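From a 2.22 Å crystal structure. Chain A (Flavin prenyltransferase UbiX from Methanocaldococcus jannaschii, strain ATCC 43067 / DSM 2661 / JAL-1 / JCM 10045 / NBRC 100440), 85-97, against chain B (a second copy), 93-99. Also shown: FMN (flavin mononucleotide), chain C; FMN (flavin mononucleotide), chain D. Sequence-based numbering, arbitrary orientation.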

# COMPACT_ATOMS: atom_id res chain seq x y z
N SER A 85 -10.45 -12.40 23.29
CA SER A 85 -9.32 -11.68 23.85
C SER A 85 -8.50 -11.03 22.74
O SER A 85 -8.64 -11.37 21.56
CB SER A 85 -8.45 -12.63 24.67
OG SER A 85 -7.84 -13.60 23.84
N MET A 86 -7.66 -10.06 23.11
CA MET A 86 -6.81 -9.43 22.10
C MET A 86 -5.77 -10.42 21.59
O MET A 86 -5.42 -10.40 20.40
CB MET A 86 -6.14 -8.18 22.67
CG MET A 86 -7.09 -7.04 23.04
SD MET A 86 -8.27 -6.55 21.77
CE MET A 86 -9.70 -7.57 22.15
N LYS A 87 -5.31 -11.30 22.47
CA LYS A 87 -4.40 -12.37 22.07
C LYS A 87 -5.02 -13.27 21.01
O LYS A 87 -4.38 -13.60 20.00
CB LYS A 87 -4.02 -13.18 23.32
CG LYS A 87 -3.16 -14.39 23.06
CD LYS A 87 -3.90 -15.66 23.40
CE LYS A 87 -2.94 -16.83 23.48
NZ LYS A 87 -3.67 -18.12 23.50
N THR A 88 -6.27 -13.68 21.21
CA THR A 88 -6.91 -14.57 20.25
C THR A 88 -7.30 -13.81 18.98
O THR A 88 -7.23 -14.38 17.88
CB THR A 88 -8.12 -15.25 20.89
OG1 THR A 88 -7.66 -16.14 21.92
CG2 THR A 88 -8.90 -16.05 19.87
N LEU A 89 -7.70 -12.54 19.11
CA LEU A 89 -7.92 -11.71 17.93
C LEU A 89 -6.67 -11.65 17.07
O LEU A 89 -6.74 -11.78 15.84
CB LEU A 89 -8.35 -10.30 18.36
CG LEU A 89 -8.32 -9.22 17.26
CD1 LEU A 89 -9.37 -9.50 16.19
CD2 LEU A 89 -8.48 -7.81 17.82
N SER A 90 -5.51 -11.46 17.70
CA SER A 90 -4.24 -11.44 16.98
C SER A 90 -3.99 -12.78 16.29
O SER A 90 -3.65 -12.82 15.10
CB SER A 90 -3.10 -11.11 17.94
OG SER A 90 -1.85 -11.46 17.38
N ALA A 91 -4.17 -13.88 17.02
CA ALA A 91 -3.89 -15.21 16.47
C ALA A 91 -4.78 -15.52 15.28
O ALA A 91 -4.31 -16.06 14.27
CB ALA A 91 -4.06 -16.28 17.55
N ILE A 92 -6.07 -15.20 15.37
CA ILE A 92 -6.98 -15.42 14.25
C ILE A 92 -6.55 -14.58 13.04
O ILE A 92 -6.48 -15.08 11.91
CB ILE A 92 -8.43 -15.12 14.65
CG1 ILE A 92 -8.88 -16.03 15.80
CG2 ILE A 92 -9.36 -15.30 13.47
CD1 ILE A 92 -10.20 -15.61 16.42
N ALA A 93 -6.26 -13.30 13.27
CA ALA A 93 -5.91 -12.42 12.15
C ALA A 93 -4.62 -12.85 11.46
O ALA A 93 -4.47 -12.65 10.25
CB ALA A 93 -5.80 -10.97 12.63
N ASN A 94 -3.69 -13.45 12.20
CA ASN A 94 -2.40 -13.85 11.63
C ASN A 94 -2.32 -15.34 11.33
O ASN A 94 -1.30 -15.79 10.81
CB ASN A 94 -1.26 -13.44 12.56
CG ASN A 94 -1.02 -11.93 12.56
OD1 ASN A 94 -0.49 -11.39 11.60
ND2 ASN A 94 -1.39 -11.25 13.63
N GLY A 95 -3.36 -16.11 11.64
CA GLY A 95 -3.38 -17.51 11.30
C GLY A 95 -2.60 -18.42 12.23
O GLY A 95 -2.28 -19.55 11.85
N TYR A 96 -2.30 -17.97 13.45
CA TYR A 96 -1.46 -18.74 14.38
C TYR A 96 -2.34 -19.72 15.14
O TYR A 96 -2.67 -19.53 16.31
CB TYR A 96 -0.71 -17.80 15.32
CG TYR A 96 0.33 -18.51 16.16
CD1 TYR A 96 1.38 -19.20 15.57
CD2 TYR A 96 0.25 -18.49 17.55
CE1 TYR A 96 2.33 -19.85 16.34
CE2 TYR A 96 1.20 -19.14 18.33
CZ TYR A 96 2.23 -19.82 17.72
OH TYR A 96 3.18 -20.46 18.48
N SER A 97 -2.73 -20.79 14.45
CA SER A 97 -3.67 -21.76 15.01
C SER A 97 -2.92 -22.71 15.94
O SER A 97 -2.74 -23.90 15.66
CB SER A 97 -4.39 -22.50 13.89
OG SER A 97 -3.48 -22.89 12.87
N ALA B 93 4.42 -6.54 18.16
CA ALA B 93 4.00 -5.90 16.92
C ALA B 93 2.67 -6.44 16.41
O ALA B 93 1.90 -5.71 15.77
CB ALA B 93 5.08 -6.07 15.84
N ASN B 94 2.37 -7.71 16.68
CA ASN B 94 1.13 -8.32 16.20
C ASN B 94 0.05 -8.43 17.27
O ASN B 94 -1.05 -8.89 16.96
CB ASN B 94 1.42 -9.71 15.61
CG ASN B 94 2.15 -9.63 14.27
OD1 ASN B 94 1.55 -9.28 13.26
ND2 ASN B 94 3.43 -9.97 14.25
N GLY B 95 0.34 -8.00 18.49
CA GLY B 95 -0.68 -8.00 19.53
C GLY B 95 -0.94 -9.33 20.20
O GLY B 95 -1.99 -9.49 20.83
N TYR B 96 -0.03 -10.29 20.09
CA TYR B 96 -0.25 -11.65 20.59
C TYR B 96 0.13 -11.68 22.07
O TYR B 96 1.18 -12.20 22.46
CB TYR B 96 0.53 -12.67 19.78
CG TYR B 96 0.19 -14.10 20.13
CD1 TYR B 96 -1.11 -14.58 19.98
CD2 TYR B 96 1.16 -14.97 20.60
CE1 TYR B 96 -1.43 -15.89 20.30
CE2 TYR B 96 0.85 -16.29 20.92
CZ TYR B 96 -0.45 -16.73 20.77
OH TYR B 96 -0.77 -18.03 21.08
N SER B 97 -0.74 -11.11 22.90
CA SER B 97 -0.45 -10.96 24.32
C SER B 97 -0.74 -12.29 25.04
O SER B 97 -1.68 -12.42 25.82
CB SER B 97 -1.26 -9.81 24.91
OG SER B 97 -2.60 -9.85 24.45
N ALA B 98 0.12 -13.28 24.76
CA ALA B 98 -0.02 -14.60 25.36
C ALA B 98 0.69 -14.73 26.70
O ALA B 98 0.58 -15.78 27.34
CB ALA B 98 0.50 -15.69 24.42
N ASN B 99 1.42 -13.70 27.14
CA ASN B 99 2.04 -13.68 28.45
C ASN B 99 1.89 -12.28 29.03
O ASN B 99 1.34 -11.38 28.38
CB ASN B 99 3.52 -14.10 28.38
CG ASN B 99 4.33 -13.25 27.42
OD1 ASN B 99 4.22 -12.03 27.39
ND2 ASN B 99 5.17 -13.90 26.63
N1 FMN C . -7.41 -9.49 27.50
C2 FMN C . -8.17 -8.76 26.60
O2 FMN C . -7.74 -8.65 25.47
N3 FMN C . -9.37 -8.16 26.97
C4 FMN C . -9.82 -8.32 28.28
O4 FMN C . -10.88 -7.83 28.67
C4A FMN C . -9.06 -9.05 29.18
N5 FMN C . -9.52 -9.19 30.46
C5A FMN C . -8.79 -9.91 31.37
C6 FMN C . -9.28 -10.03 32.65
C7 FMN C . -8.56 -10.75 33.59
C7M FMN C . -9.10 -10.88 34.97
C8 FMN C . -7.35 -11.34 33.24
C8M FMN C . -6.60 -12.12 34.27
C9 FMN C . -6.86 -11.22 31.95
C9A FMN C . -7.58 -10.50 31.00
N10 FMN C . -7.11 -10.37 29.71
C10 FMN C . -7.85 -9.64 28.80
C1' FMN C . -5.79 -10.99 29.30
C2' FMN C . -5.98 -12.27 28.48
O2' FMN C . -6.64 -13.24 29.26
C3' FMN C . -4.64 -12.84 28.03
O3' FMN C . -4.14 -12.09 26.94
C4' FMN C . -4.77 -14.32 27.66
O4' FMN C . -3.53 -14.80 27.21
C5' FMN C . -5.84 -14.60 26.61
O5' FMN C . -5.71 -15.95 26.19
P FMN C . -6.92 -16.74 25.47
O1P FMN C . -8.05 -16.89 26.45
O2P FMN C . -7.39 -15.93 24.29
O3P FMN C . -6.43 -18.09 25.01
N1 FMN D . -2.87 -28.01 10.42
C2 FMN D . -2.59 -27.59 9.14
O2 FMN D . -2.32 -26.41 8.98
N3 FMN D . -2.61 -28.46 8.06
C4 FMN D . -2.91 -29.80 8.29
O4 FMN D . -2.94 -30.64 7.39
C4A FMN D . -3.19 -30.22 9.58
N5 FMN D . -3.49 -31.54 9.78
C5A FMN D . -3.77 -31.98 11.05
C6 FMN D . -4.06 -33.32 11.23
C7 FMN D . -4.35 -33.79 12.49
C7M FMN D . -4.67 -35.24 12.67
C8 FMN D . -4.34 -32.93 13.58
C8M FMN D . -4.65 -33.47 14.95
C9 FMN D . -4.05 -31.58 13.41
C9A FMN D . -3.76 -31.10 12.13
N10 FMN D . -3.45 -29.77 11.94
C10 FMN D . -3.17 -29.33 10.65
C1' FMN D . -3.45 -28.81 13.10
C2' FMN D . -2.04 -28.45 13.56
O2' FMN D . -1.38 -29.61 14.02
C3' FMN D . -2.06 -27.42 14.68
O3' FMN D . -2.32 -26.14 14.16
C4' FMN D . -0.75 -27.44 15.47
O4' FMN D . -0.79 -26.45 16.47
C5' FMN D . 0.49 -27.23 14.61
O5' FMN D . 1.61 -27.04 15.46
P FMN D . 3.12 -27.27 14.95
O1P FMN D . 3.31 -28.72 14.62
O2P FMN D . 3.34 -26.45 13.70
O3P FMN D . 4.09 -26.84 16.03
O HOH W 1 -5.37 -10.81 25.54

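The contact sets one face of a short helix, A:Met86 to A:Asn94, against the turn that ends the equivalent helix in the second copy. The stretches bury 456 Å² between them; B:Tyr96 (100 Å²) and A:Lys87 (90 Å²) contribute most, with B:Asn94 and A:Ser90 next at about 50 Å² each.

A direct hydrogen bond crosses, from A:Ser90 OG to B:Asn94 O at 2.7 Å. A:Ser90 points its CA-to-CB bond toward the other stretch, and chi1 in the t well (163°) carries the hydroxyl to that carbonyl. The acceptor is the carbonyl of the last helical residue, at a helix end where carbonyls commonly lack an intrahelical partner. Serine suits the spot because it is both polar and small: B:Gly95 O comes within 3.5 Å of A:Ser90 CB. The same hydroxyl, A:Ser90 OG, lies 3.5 Å from B:Tyr96 N, but the angle is too poor for a bond.

B:Gly95 closes its helix with a Schellman motif at phi 80°, a region that by itself favours glycine. After the turn comes B:Tyr96, whose ring lies against the partner helix. Its CA-to-CB bond points sideways, yet with chi1 t (-172°) and chi2 at 60° the end of the side chain comes nearer to chain A. The ring then packs by different parts. B:Tyr96 CD1 lies 3.4 Å from A:Lys87 O, which sits at the ring edge near its plane, while CE1 is 3.8 Å from A:Ala91 CB, a methyl small enough to let the ring lie close to the helix. A:Tyr96 has the same rotamer but a different role: it directs its edge toward the face of B:Tyr96, offset, with centroids 5.3 Å apart and planes at 82°. One residue type in one conformation thus supplies both halves of an aromatic pair.

A:Lys87 works along its whole length. With chi1 t (176°), chi3 and chi4 also t, and only chi2 (-115°) between wells, the chain is largely extended. Its CB is 3.5 Å from B:Ser97 O, and farther out its CE packs 3.7 Å from B:Ala98 CB and 3.5 Å from B:Tyr96 OH. The aliphatic part covers the neighbouring turn, and the charge is delivered to the flavin phosphate, NZ donating to O3P of FMN (chain C) at 3.1 Å.

That flavin, fitting for a flavin prenyltransferase, is a third component of the joint. A:Ser85, chi1 p (66°), caps the helix by accepting from A:Thr88 N at OG (3.1 Å), and the same OG donates to FMN O2P at 2.4 Å. The CA-to-CB bond of A:Thr88 points away from the other stretch, and with chi1 m (-67°) its OG1 donates to that oxygen, FMN O2P, also at 2.4 Å; both bonds are very short. From the other copy, B:Ser97 O accepts from FMN O3' at 2.7 Å. A water completes the link, accepting from A:Lys87 N (3.1 Å), donating to FMN O2 (3.2 Å) and bonding B:Ser97 OG (3.1 Å), which chi1 p (45°) places within its reach.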